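PDB 3NZP: arginine decarboxylase from Campylobacter jejuni subsp. jejuni, which probably decarboxylates arginine to agmatine, an early step of spermidine biosynthesis, with pyridoxal 5'-phosphate as cofactor. Local coordinates for residues L441-L446 against W479-D484; P46-F51 against F530-E535; V277-F282 against L456-P461; L337-Q342 against V502-E507. All blocks are in the same frame, centred on the assembly; numbering follows the deposited sequence.

Interaction 1. Residues L441-L446 against W479-D484; sequences LVNFSL and WDITCD
Leu441 and Trp479 pair side by side as a short parallel beta bridge in the C-terminal beta domain of this fold type III decarboxylase. Val442 N donates to Trp479 O at 3.0 Å. On the Leu441 and Trp479 face of the sheet, Leu441 CD1 comes to the edge of the indole, near its plane, 3.3 Å from Trp479 CD1. The same methyl lies 3.7 Å from Ile481 CG2, and these two side chains cross at about a right angle.

Beyond the bridge the chain 441-446 turns through an inverse gamma turn centred on Asn443. This brings Phe444 to Leu446 around the side chain of Asp480. With chi1 at 75°, Asp480 CG stands between its own backbone N and carbonyl carbon, 3.6 Å from Leu446 N. Asp480 CB touches the ring of Phe444 off-centre, 4.2 Å from the centroid, as a CH-pi contact.

Further out, Phe513 stacks on Phe444. Strand 330-341 flanks Leu441 through backbone bonds to Leu337 and Glu338. Phe134 of the second subunit packs on Leu441 and Ile481. Cys483, the predicted proton donor, touches pyridoxal-5'-phosphate, and Asp484 packs on Lys86 of the second subunit, consistent with an active site at the subunit interface. The carboxylate of Asp480 fastens the chain after the turn: Leu446 N reaches Asp480 OD1 on its anti side at 2.6 Å, with a nearly linear N-H...O angle of 177°.

Interaction 2. Residues P46-F51 against F530-E535; sequences PLLLRF and FTHPTE
Arg50 and Glu535 join their side chains across two neighbouring parallel strands, 47-50 and 534-540. The path of Glu535 begins at CB, on the face of the sheet that also carries Leu48. Glu535 CB touches Leu48 O at 3.4 Å and Leu48 CB at 4.0 Å. CG stands between the backbone N and the carbonyl carbon (chi1 74°), and the chain is extended beyond it. The carboxylate carbon CD then faces the guanidinium, 3.2 Å from Arg50 NH2.

At the tip the carboxylate meets NE and NH2 of the guanidinium. Arg50 NE gives a salt-bridge hydrogen bond to Glu535 OE2 at 2.8 Å. That oxygen lies in the guanidinium plane, but the donor stands well above the carboxylate plane (52° out of it). The two flat groups are therefore not coplanar; their planes are 67° apart. Arg50 NH2 adds a weak bond to Glu535 OE1 at 2.9 Å and is also close to OE2. Arg50 NH1 has a second anionic partner, Glu521, and also bonds His329. Glu521 is also hydrogen-bonded to His532 NE2. With Glu535 it would help balance the charge of Arg50.

The backbone sets the register. Leu48 N donates to Thr534 O at 2.8 Å. Before the bridges, Pro46 and Pro533 cross at about a right angle, with Pro46 CG 3.7 Å from Pro533 CB. Leu48 CD2 meets the imidazole of His532. The parallel pair unites an N-terminal strand with a late one in the mixed sheet, as in the C-terminal beta domain of fold type III decarboxylases.

Interaction 3. Residues V277-F282 against L456-P461; sequences VEYSQF and LEQNFP
Tyr279 and Gln458 form the tight part of this contact, where a loop of the TIM barrel meets the loop leading into strand 462-464 of the beta domain. Gln458 NE2 lies over the centre of the Tyr279 ring, 3.2 Å above its plane. The amide is tilted 52° from the ring instead of lying flat on it. In Gln458 the bend at chi2 (52°), after a CG anti to the backbone N, turns the amide end back over the ring. A weak bond from Gln458 NE2 to Asn459 O ties the amide back to its own loop. On the opposite face of the ring, Val277 CG1 sits 3.6 Å above the plane, toward the rim. The phenol is thus held between a methyl and an amide nitrogen.

Phe460 lies alongside Tyr279, pointing the same way. Its ring plane is almost perpendicular (88°), with Phe460 CE2 4.1 Å from Tyr279 CE1. Tyr279 OH hydrogen-bonds Arg323 NH2. Arg323 binds pyridoxal 5'-phosphate, so Tyr279 is a second-shell residue that would position it.

The other end is looser. The end of Gln281 crosses Pro461 obliquely, with Gln281 CD 3.8 Å from Pro461 CA, and Trp9 packs on both residues. The solvent side begins at partly exposed Asn459, whose OD1 bonds Lys495 NZ. Between the tight and loose parts, Pro461 CD lies at the edge of the Tyr279 ring, near its plane, and 3.7 Å from Tyr279 O.

Interaction 4. Residues L337-Q342 against V502-E507; sequences LELFSQ and VDVEKE
The peptide group after Leu337 is the flat group that meets Val504: its carbonyl O touches Val504 CG1 at 3.5 Å and Val504 CB at 3.6 Å. This peptide belongs to a classic beta bulge, in which Leu337 and Glu338 both face Leu441 of the antiparallel neighbour strand 438-442. The other flat group, the ring of Phe340, has Glu338 OE2 at its edge, in plane. Both of these side chains leave strand 330-341 on the side away from Val504.

The rest of the contact is apolar. Leu339 points toward the loop 502-507 and meets two valines there. Leu339 CD2 lies 4.5 Å from Val502 CG2. Val504 directs its own CB toward the strand, and chi1 of -71° places CG1 where it touches both Leu337 O and Leu339 CD2. Leu339 also touches Glu438 and Tyr440 of strand 438-442.

The loop is held in shape by its own bonds. Asp503 O accepts from both Lys506 N and Glu507 N, at 2.8 Å each, which closes a helix-like turn that presents Val504 to the strand. Asp503 N donates to Glu507 OE2 at 3.2 Å, while Glu507 OE1 is in a salt bridge with Arg467. The contact joins strand 330-341 to the loop before strand 510-513 in the beta domain, away from the cofactor. Its side-chain core is one oblique crossing, with Leu339 CD2 3.9 Å from Val504 CG1.

Overall arrangement
From the N terminus, residues 46-51 come first, and their partner, 530-535, comes only near the end of the chain. Interaction 2 therefore closes the widest loop and encloses the other three. Interaction 3 opens next, at 277-282 after a barrel strand, and ends at 456-461. Interaction 4 opens at 337-342 and ends at 502-507, so it crosses interaction 3. Interaction 1, from 441-446 to 479-484, falls within interaction 4 and also crosses interaction 3. Interactions 1, 2 and 4 all reach the mixed sheet of the beta domain. Interaction 1 touches both 2 and 4. Interaction 3 stands apart and ties the TIM barrel to that domain.

Interaction 1. Residues L441-L446 against W479-D484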
# COMPACT_ATOMS: atom_id res chain seq x y z
N LEU B 441 12.24 -18.67 -2.59
CA LEU B 441 11.88 -17.88 -1.43
C LEU B 441 12.96 -16.83 -1.20
O LEU B 441 14.08 -17.17 -0.82
CB LEU B 441 11.78 -18.81 -0.22
CG LEU B 441 11.38 -18.14 1.09
CD1 LEU B 441 9.91 -17.75 1.02
CD2 LEU B 441 11.63 -19.10 2.25
N VAL B 442 12.61 -15.56 -1.42
CA VAL B 442 13.57 -14.47 -1.25
C VAL B 442 13.40 -13.75 0.07
O VAL B 442 12.28 -13.44 0.48
CB VAL B 442 13.45 -13.41 -2.36
CG1 VAL B 442 14.81 -12.80 -2.66
CG2 VAL B 442 12.84 -14.01 -3.61
N ASN B 443 14.52 -13.48 0.71
CA ASN B 443 14.53 -12.81 2.01
C ASN B 443 14.19 -11.33 1.90
O ASN B 443 15.07 -10.47 1.99
CB ASN B 443 15.91 -12.96 2.65
CG ASN B 443 15.91 -12.58 4.12
OD1 ASN B 443 16.97 -12.53 4.75
ND2 ASN B 443 14.72 -12.32 4.68
N PHE B 444 12.92 -11.02 1.70
CA PHE B 444 12.51 -9.63 1.62
C PHE B 444 11.00 -9.59 1.69
O PHE B 444 10.36 -10.63 1.85
CB PHE B 444 12.98 -8.98 0.32
CG PHE B 444 12.13 -9.31 -0.86
CD1 PHE B 444 11.97 -10.63 -1.27
CD2 PHE B 444 11.46 -8.30 -1.55
CE1 PHE B 444 11.15 -10.95 -2.36
CE2 PHE B 444 10.64 -8.61 -2.64
CZ PHE B 444 10.48 -9.94 -3.04
N SER B 445 10.43 -8.40 1.58
CA SER B 445 8.98 -8.27 1.65
C SER B 445 8.44 -7.61 0.38
O SER B 445 8.90 -6.52 -0.01
CB SER B 445 8.61 -7.44 2.90
OG SER B 445 7.20 -7.43 3.12
N LEU B 446 7.48 -8.27 -0.27
CA LEU B 446 6.85 -7.76 -1.50
C LEU B 446 5.80 -6.69 -1.19
O LEU B 446 5.06 -6.26 -2.06
CB LEU B 446 6.19 -8.90 -2.29
CG LEU B 446 7.08 -9.70 -3.26
CD1 LEU B 446 6.33 -10.90 -3.79
CD2 LEU B 446 7.52 -8.80 -4.40
N TRP B 479 8.78 -15.86 -4.38
CA TRP B 479 7.88 -15.34 -3.38
C TRP B 479 8.64 -14.94 -2.10
O TRP B 479 9.68 -15.52 -1.79
CB TRP B 479 6.76 -16.34 -3.06
CG TRP B 479 7.21 -17.69 -2.65
CD1 TRP B 479 8.24 -18.00 -1.80
CD2 TRP B 479 6.55 -18.93 -2.95
NE1 TRP B 479 8.26 -19.35 -1.55
CE2 TRP B 479 7.24 -19.95 -2.24
CE3 TRP B 479 5.46 -19.28 -3.75
CZ2 TRP B 479 6.86 -21.30 -2.30
CZ3 TRP B 479 5.08 -20.62 -3.80
CH2 TRP B 479 5.78 -21.61 -3.08
N ASP B 480 8.12 -13.94 -1.39
CA ASP B 480 8.77 -13.47 -0.18
C ASP B 480 8.36 -14.26 1.06
O ASP B 480 7.45 -15.08 1.02
CB ASP B 480 8.48 -11.99 0.04
CG ASP B 480 7.07 -11.73 0.54
OD1 ASP B 480 6.72 -10.55 0.76
OD2 ASP B 480 6.31 -12.72 0.71
N ILE B 481 9.05 -14.00 2.17
CA ILE B 481 8.78 -14.68 3.43
C ILE B 481 7.60 -14.03 4.15
O ILE B 481 7.78 -13.22 5.05
CB ILE B 481 10.01 -14.64 4.33
CG1 ILE B 481 10.53 -13.20 4.43
CG2 ILE B 481 11.08 -15.58 3.78
CD1 ILE B 481 11.59 -12.96 5.50
N THR B 482 6.39 -14.39 3.74
CA THR B 482 5.19 -13.85 4.36
C THR B 482 4.07 -14.88 4.31
O THR B 482 3.96 -15.66 3.36
CB THR B 482 4.72 -12.57 3.63
OG1 THR B 482 5.73 -11.56 3.73
CG2 THR B 482 3.44 -12.04 4.25
N CYS B 483 3.24 -14.89 5.35
CA CYS B 483 2.12 -15.83 5.43
C CYS B 483 1.21 -15.59 4.22
O CYS B 483 0.96 -16.50 3.42
CB CYS B 483 1.32 -15.59 6.71
SG CYS B 483 2.32 -15.60 8.19
N ASP B 484 0.74 -14.35 4.12
CA ASP B 484 -0.15 -13.91 3.05
C ASP B 484 0.33 -14.41 1.70
O ASP B 484 1.41 -14.05 1.23
CB ASP B 484 -0.25 -12.38 3.03
CG ASP B 484 -1.01 -11.86 1.82
OD1 ASP B 484 -2.15 -12.31 1.58
OD2 ASP B 484 -0.48 -10.99 1.10

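Interaction 2. Residues P46-F51 against F530-E535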
# COMPACT_ATOMS: atom_id res chain seq x y z
N PRO B 46 17.97 -8.51 3.47
CA PRO B 46 17.78 -7.72 2.26
C PRO B 46 18.38 -6.34 2.36
O PRO B 46 18.32 -5.71 3.42
CB PRO B 46 16.27 -7.67 2.13
CG PRO B 46 15.84 -7.58 3.55
CD PRO B 46 16.72 -8.60 4.24
N LEU B 47 18.97 -5.86 1.28
CA LEU B 47 19.52 -4.52 1.30
C LEU B 47 19.16 -3.71 0.08
O LEU B 47 19.07 -4.23 -1.03
CB LEU B 47 21.04 -4.52 1.49
CG LEU B 47 21.86 -5.60 0.79
CD1 LEU B 47 23.27 -5.08 0.56
CD2 LEU B 47 21.90 -6.87 1.65
N LEU B 48 18.91 -2.43 0.32
CA LEU B 48 18.57 -1.51 -0.74
C LEU B 48 19.83 -0.69 -1.06
O LEU B 48 20.38 -0.05 -0.17
CB LEU B 48 17.46 -0.58 -0.29
CG LEU B 48 17.09 0.48 -1.33
CD1 LEU B 48 16.50 -0.21 -2.54
CD2 LEU B 48 16.11 1.50 -0.75
N LEU B 49 20.28 -0.73 -2.30
CA LEU B 49 21.47 0.03 -2.69
C LEU B 49 21.10 1.25 -3.52
O LEU B 49 20.23 1.17 -4.39
CB LEU B 49 22.43 -0.84 -3.50
CG LEU B 49 22.89 -2.09 -2.76
CD1 LEU B 49 23.90 -2.88 -3.59
CD2 LEU B 49 23.52 -1.66 -1.45
N ARG B 50 21.73 2.38 -3.23
CA ARG B 50 21.49 3.61 -3.96
C ARG B 50 22.77 3.98 -4.71
O ARG B 50 23.86 4.02 -4.12
CB ARG B 50 21.11 4.75 -3.02
CG ARG B 50 19.76 4.65 -2.38
CD ARG B 50 19.47 5.92 -1.58
NE ARG B 50 18.54 5.68 -0.47
CZ ARG B 50 17.27 5.31 -0.61
NH1 ARG B 50 16.76 5.13 -1.82
NH2 ARG B 50 16.53 5.10 0.47
N PHE B 51 22.62 4.26 -5.99
CA PHE B 51 23.75 4.64 -6.83
C PHE B 51 23.60 6.08 -7.30
O PHE B 51 22.98 6.35 -8.34
CB PHE B 51 23.85 3.70 -8.02
CG PHE B 51 24.20 2.29 -7.65
CD1 PHE B 51 25.52 1.96 -7.35
CD2 PHE B 51 23.23 1.30 -7.60
CE1 PHE B 51 25.87 0.66 -7.02
CE2 PHE B 51 23.55 -0.01 -7.26
CZ PHE B 51 24.88 -0.33 -6.97
N PHE B 530 7.89 -6.09 8.98
CA PHE B 530 9.20 -6.15 8.34
C PHE B 530 9.58 -4.72 7.98
O PHE B 530 9.10 -4.17 6.99
CB PHE B 530 9.16 -7.02 7.06
CG PHE B 530 9.02 -8.50 7.33
CD1 PHE B 530 7.78 -9.12 7.23
CD2 PHE B 530 10.12 -9.25 7.73
CE1 PHE B 530 7.64 -10.49 7.53
CE2 PHE B 530 9.99 -10.62 8.02
CZ PHE B 530 8.75 -11.23 7.92
N THR B 531 10.43 -4.11 8.80
CA THR B 531 10.84 -2.72 8.56
C THR B 531 11.75 -2.54 7.36
O THR B 531 12.28 -3.51 6.82
CB THR B 531 11.55 -2.11 9.79
OG1 THR B 531 12.82 -2.75 9.99
CG2 THR B 531 10.68 -2.26 11.04
N HIS B 532 11.91 -1.29 6.95
CA HIS B 532 12.74 -0.94 5.81
C HIS B 532 14.06 -1.71 5.93
O HIS B 532 14.67 -1.76 7.00
CB HIS B 532 12.95 0.58 5.78
CG HIS B 532 13.64 1.08 4.55
ND1 HIS B 532 14.75 0.47 4.01
CD2 HIS B 532 13.44 2.20 3.81
CE1 HIS B 532 15.20 1.18 3.00
NE2 HIS B 532 14.43 2.24 2.85
N PRO B 533 14.51 -2.35 4.84
CA PRO B 533 15.76 -3.10 4.87
C PRO B 533 16.96 -2.18 4.98
O PRO B 533 16.84 -0.98 4.81
CB PRO B 533 15.72 -3.88 3.56
CG PRO B 533 14.94 -3.00 2.66
CD PRO B 533 13.83 -2.50 3.54
N THR B 534 18.12 -2.75 5.28
CA THR B 534 19.32 -1.93 5.38
C THR B 534 19.59 -1.29 4.02
O THR B 534 19.48 -1.95 2.99
CB THR B 534 20.53 -2.76 5.79
OG1 THR B 534 20.35 -3.25 7.12
CG2 THR B 534 21.78 -1.93 5.72
N GLU B 535 19.93 -0.01 4.02
CA GLU B 535 20.23 0.65 2.76
C GLU B 535 21.63 1.22 2.81
O GLU B 535 22.13 1.58 3.88
CB GLU B 535 19.23 1.76 2.46
CG GLU B 535 19.39 3.02 3.30
CD GLU B 535 18.44 4.13 2.84
OE1 GLU B 535 17.20 3.98 3.03
OE2 GLU B 535 18.95 5.15 2.28

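Interaction 3. Residues V277-F282 against L456-P461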
# COMPACT_ATOMS: atom_id res chain seq x y z
N VAL B 277 8.46 5.58 -17.43
CA VAL B 277 9.73 4.86 -17.26
C VAL B 277 9.59 3.48 -17.90
O VAL B 277 8.52 2.88 -17.84
CB VAL B 277 10.08 4.70 -15.76
CG1 VAL B 277 11.14 3.64 -15.57
CG2 VAL B 277 10.57 6.03 -15.21
N GLU B 278 10.66 2.98 -18.52
CA GLU B 278 10.58 1.65 -19.12
C GLU B 278 10.84 0.56 -18.08
O GLU B 278 11.96 0.41 -17.61
CB GLU B 278 11.59 1.51 -20.25
CG GLU B 278 11.42 0.20 -20.99
CD GLU B 278 10.01 0.03 -21.52
OE1 GLU B 278 9.59 0.86 -22.37
OE2 GLU B 278 9.31 -0.90 -21.07
N TYR B 279 9.80 -0.19 -17.73
CA TYR B 279 9.89 -1.25 -16.73
C TYR B 279 9.90 -2.65 -17.34
O TYR B 279 10.31 -3.62 -16.71
CB TYR B 279 8.70 -1.14 -15.76
CG TYR B 279 8.78 0.02 -14.78
CD1 TYR B 279 9.56 -0.08 -13.64
CD2 TYR B 279 8.07 1.20 -14.99
CE1 TYR B 279 9.63 0.96 -12.71
CE2 TYR B 279 8.13 2.26 -14.07
CZ TYR B 279 8.91 2.12 -12.93
OH TYR B 279 8.98 3.14 -11.99
N SER B 280 9.44 -2.73 -18.58
CA SER B 280 9.38 -3.98 -19.30
C SER B 280 10.74 -4.63 -19.49
O SER B 280 11.69 -3.96 -19.89
CB SER B 280 8.75 -3.77 -20.65
OG SER B 280 9.01 -4.89 -21.46
N GLN B 281 10.82 -5.93 -19.22
CA GLN B 281 12.07 -6.70 -19.38
C GLN B 281 11.82 -7.88 -20.33
O GLN B 281 12.62 -8.81 -20.40
CB GLN B 281 12.58 -7.23 -18.03
CG GLN B 281 11.74 -8.35 -17.42
CD GLN B 281 12.34 -8.90 -16.13
OE1 GLN B 281 13.53 -9.21 -16.07
NE2 GLN B 281 11.52 -9.02 -15.09
N PHE B 282 10.70 -7.81 -21.04
CA PHE B 282 10.32 -8.84 -22.00
C PHE B 282 10.12 -8.25 -23.38
O PHE B 282 9.42 -7.24 -23.56
CB PHE B 282 9.04 -9.54 -21.53
CG PHE B 282 9.21 -10.32 -20.26
CD1 PHE B 282 9.90 -11.52 -20.26
CD2 PHE B 282 8.70 -9.84 -19.06
CE1 PHE B 282 10.10 -12.23 -19.08
CE2 PHE B 282 8.89 -10.54 -17.87
CZ PHE B 282 9.60 -11.74 -17.89
N LEU B 456 -0.80 -1.97 -7.64
CA LEU B 456 -1.17 -1.98 -9.06
C LEU B 456 -0.42 -3.03 -9.87
O LEU B 456 0.35 -3.84 -9.34
CB LEU B 456 -0.96 -0.60 -9.70
CG LEU B 456 0.38 0.11 -9.54
CD1 LEU B 456 0.65 1.00 -10.74
CD2 LEU B 456 0.36 0.93 -8.26
N GLU B 457 -0.64 -3.01 -11.18
CA GLU B 457 0.02 -3.97 -12.06
C GLU B 457 1.56 -3.83 -12.05
O GLU B 457 2.28 -4.80 -12.32
CB GLU B 457 -0.55 -3.81 -13.50
CG GLU B 457 0.34 -4.34 -14.64
CD GLU B 457 1.15 -3.21 -15.33
OE1 GLU B 457 1.65 -2.26 -14.63
OE2 GLU B 457 1.27 -3.26 -16.59
N GLN B 458 2.04 -2.63 -11.71
CA GLN B 458 3.48 -2.30 -11.66
C GLN B 458 4.42 -3.50 -11.48
O GLN B 458 4.42 -4.16 -10.44
CB GLN B 458 3.76 -1.27 -10.55
CG GLN B 458 5.10 -0.60 -10.69
CD GLN B 458 5.28 -0.04 -12.08
OE1 GLN B 458 4.59 0.91 -12.48
NE2 GLN B 458 6.20 -0.63 -12.84
N ASN B 459 5.24 -3.78 -12.49
CA ASN B 459 6.17 -4.90 -12.43
C ASN B 459 7.60 -4.40 -12.51
O ASN B 459 7.93 -3.57 -13.35
CB ASN B 459 5.89 -5.88 -13.57
CG ASN B 459 5.58 -7.29 -13.07
OD1 ASN B 459 4.40 -7.64 -12.84
ND2 ASN B 459 6.63 -8.10 -12.87
N PHE B 460 8.46 -4.90 -11.63
CA PHE B 460 9.85 -4.47 -11.65
C PHE B 460 10.75 -5.53 -12.22
O PHE B 460 10.59 -6.72 -11.94
CB PHE B 460 10.33 -4.13 -10.24
CG PHE B 460 9.52 -3.09 -9.57
CD1 PHE B 460 8.36 -3.44 -8.87
CD2 PHE B 460 9.88 -1.75 -9.65
CE1 PHE B 460 7.57 -2.46 -8.27
CE2 PHE B 460 9.10 -0.76 -9.05
CZ PHE B 460 7.94 -1.11 -8.36
N PRO B 461 11.71 -5.12 -13.05
CA PRO B 461 12.61 -6.11 -13.63
C PRO B 461 13.31 -6.91 -12.55
O PRO B 461 13.71 -6.37 -11.52
CB PRO B 461 13.57 -5.27 -14.47
CG PRO B 461 13.54 -3.93 -13.80
CD PRO B 461 12.08 -3.76 -13.48

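Interaction 4. Residues L337-Q342 against V502-E507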
# COMPACT_ATOMS: atom_id res chain seq x y z
N LEU B 337 16.49 -17.57 0.18
CA LEU B 337 16.53 -18.40 1.39
C LEU B 337 16.32 -19.87 1.10
O LEU B 337 17.20 -20.67 1.39
CB LEU B 337 15.47 -17.93 2.37
CG LEU B 337 15.61 -16.45 2.73
CD1 LEU B 337 14.44 -15.99 3.60
CD2 LEU B 337 16.93 -16.27 3.45
N GLU B 338 15.16 -20.24 0.57
CA GLU B 338 14.92 -21.65 0.26
C GLU B 338 14.51 -21.85 -1.19
O GLU B 338 14.20 -20.89 -1.90
CB GLU B 338 13.85 -22.25 1.17
CG GLU B 338 14.37 -22.75 2.52
CD GLU B 338 13.28 -23.41 3.35
OE1 GLU B 338 12.38 -22.69 3.86
OE2 GLU B 338 13.30 -24.66 3.48
N LEU B 339 14.51 -23.11 -1.61
CA LEU B 339 14.14 -23.45 -2.98
C LEU B 339 13.04 -24.50 -3.02
O LEU B 339 13.30 -25.68 -3.21
CB LEU B 339 15.36 -23.98 -3.74
CG LEU B 339 15.78 -23.32 -5.05
CD1 LEU B 339 14.57 -23.14 -5.96
CD2 LEU B 339 16.42 -21.98 -4.74
N PHE B 340 11.80 -24.06 -2.83
CA PHE B 340 10.67 -24.99 -2.85
C PHE B 340 10.35 -25.44 -4.27
O PHE B 340 9.86 -24.66 -5.07
CB PHE B 340 9.43 -24.33 -2.26
CG PHE B 340 9.55 -24.04 -0.80
CD1 PHE B 340 8.45 -23.57 -0.09
CD2 PHE B 340 10.75 -24.24 -0.13
CE1 PHE B 340 8.54 -23.32 1.27
CE2 PHE B 340 10.86 -24.00 1.22
CZ PHE B 340 9.75 -23.53 1.93
N SER B 341 10.63 -26.71 -4.57
CA SER B 341 10.36 -27.24 -5.89
C SER B 341 9.27 -28.31 -5.86
O SER B 341 8.67 -28.57 -4.81
CB SER B 341 11.61 -27.86 -6.49
OG SER B 341 11.76 -29.20 -6.03
N GLN B 342 9.05 -28.93 -7.01
CA GLN B 342 8.05 -29.97 -7.19
C GLN B 342 8.69 -31.36 -7.03
O GLN B 342 9.18 -31.96 -7.99
CB GLN B 342 7.39 -29.83 -8.59
CG GLN B 342 8.30 -29.12 -9.63
CD GLN B 342 7.98 -29.44 -11.13
OE1 GLN B 342 6.86 -29.17 -11.63
NE2 GLN B 342 8.98 -30.01 -11.84
N VAL B 502 20.18 -23.58 -8.34
CA VAL B 502 21.30 -23.52 -7.41
C VAL B 502 21.00 -24.23 -6.10
O VAL B 502 19.86 -24.57 -5.81
CB VAL B 502 21.66 -22.06 -7.11
CG1 VAL B 502 22.14 -21.36 -8.38
CG2 VAL B 502 20.45 -21.34 -6.53
N ASP B 503 22.04 -24.46 -5.30
CA ASP B 503 21.89 -25.11 -4.01
C ASP B 503 22.07 -24.06 -2.91
O ASP B 503 23.20 -23.66 -2.61
CB ASP B 503 22.95 -26.21 -3.85
CG ASP B 503 22.75 -27.03 -2.59
OD1 ASP B 503 23.54 -27.98 -2.37
OD2 ASP B 503 21.80 -26.74 -1.82
N VAL B 504 20.96 -23.62 -2.33
CA VAL B 504 21.00 -22.59 -1.29
C VAL B 504 22.05 -22.79 -0.20
O VAL B 504 22.75 -21.84 0.17
CB VAL B 504 19.63 -22.47 -0.61
CG1 VAL B 504 18.65 -21.83 -1.57
CG2 VAL B 504 19.14 -23.84 -0.17
N GLU B 505 22.16 -24.02 0.30
CA GLU B 505 23.11 -24.33 1.35
C GLU B 505 24.54 -24.55 0.84
O GLU B 505 25.50 -24.48 1.61
CB GLU B 505 22.64 -25.57 2.12
CG GLU B 505 22.28 -26.76 1.25
CD GLU B 505 21.81 -27.95 2.07
OE1 GLU B 505 20.84 -27.80 2.84
OE2 GLU B 505 22.41 -29.04 1.94
N LYS B 506 24.69 -24.78 -0.46
CA LYS B 506 26.00 -25.01 -1.06
C LYS B 506 26.63 -23.70 -1.52
O LYS B 506 27.84 -23.52 -1.45
CB LYS B 506 25.87 -25.97 -2.25
CG LYS B 506 27.18 -26.59 -2.73
CD LYS B 506 26.96 -27.54 -3.89
CE LYS B 506 28.21 -28.35 -4.19
NZ LYS B 506 28.60 -29.22 -3.04
N GLU B 507 25.80 -22.78 -2.01
CA GLU B 507 26.27 -21.48 -2.48
C GLU B 507 25.24 -20.38 -2.23
O GLU B 507 24.15 -20.64 -1.71
CB GLU B 507 26.62 -21.57 -3.98
CG GLU B 507 25.45 -21.96 -4.88
CD GLU B 507 25.82 -23.01 -5.92
OE1 GLU B 507 26.85 -22.84 -6.62
OE2 GLU B 507 25.08 -24.00 -6.05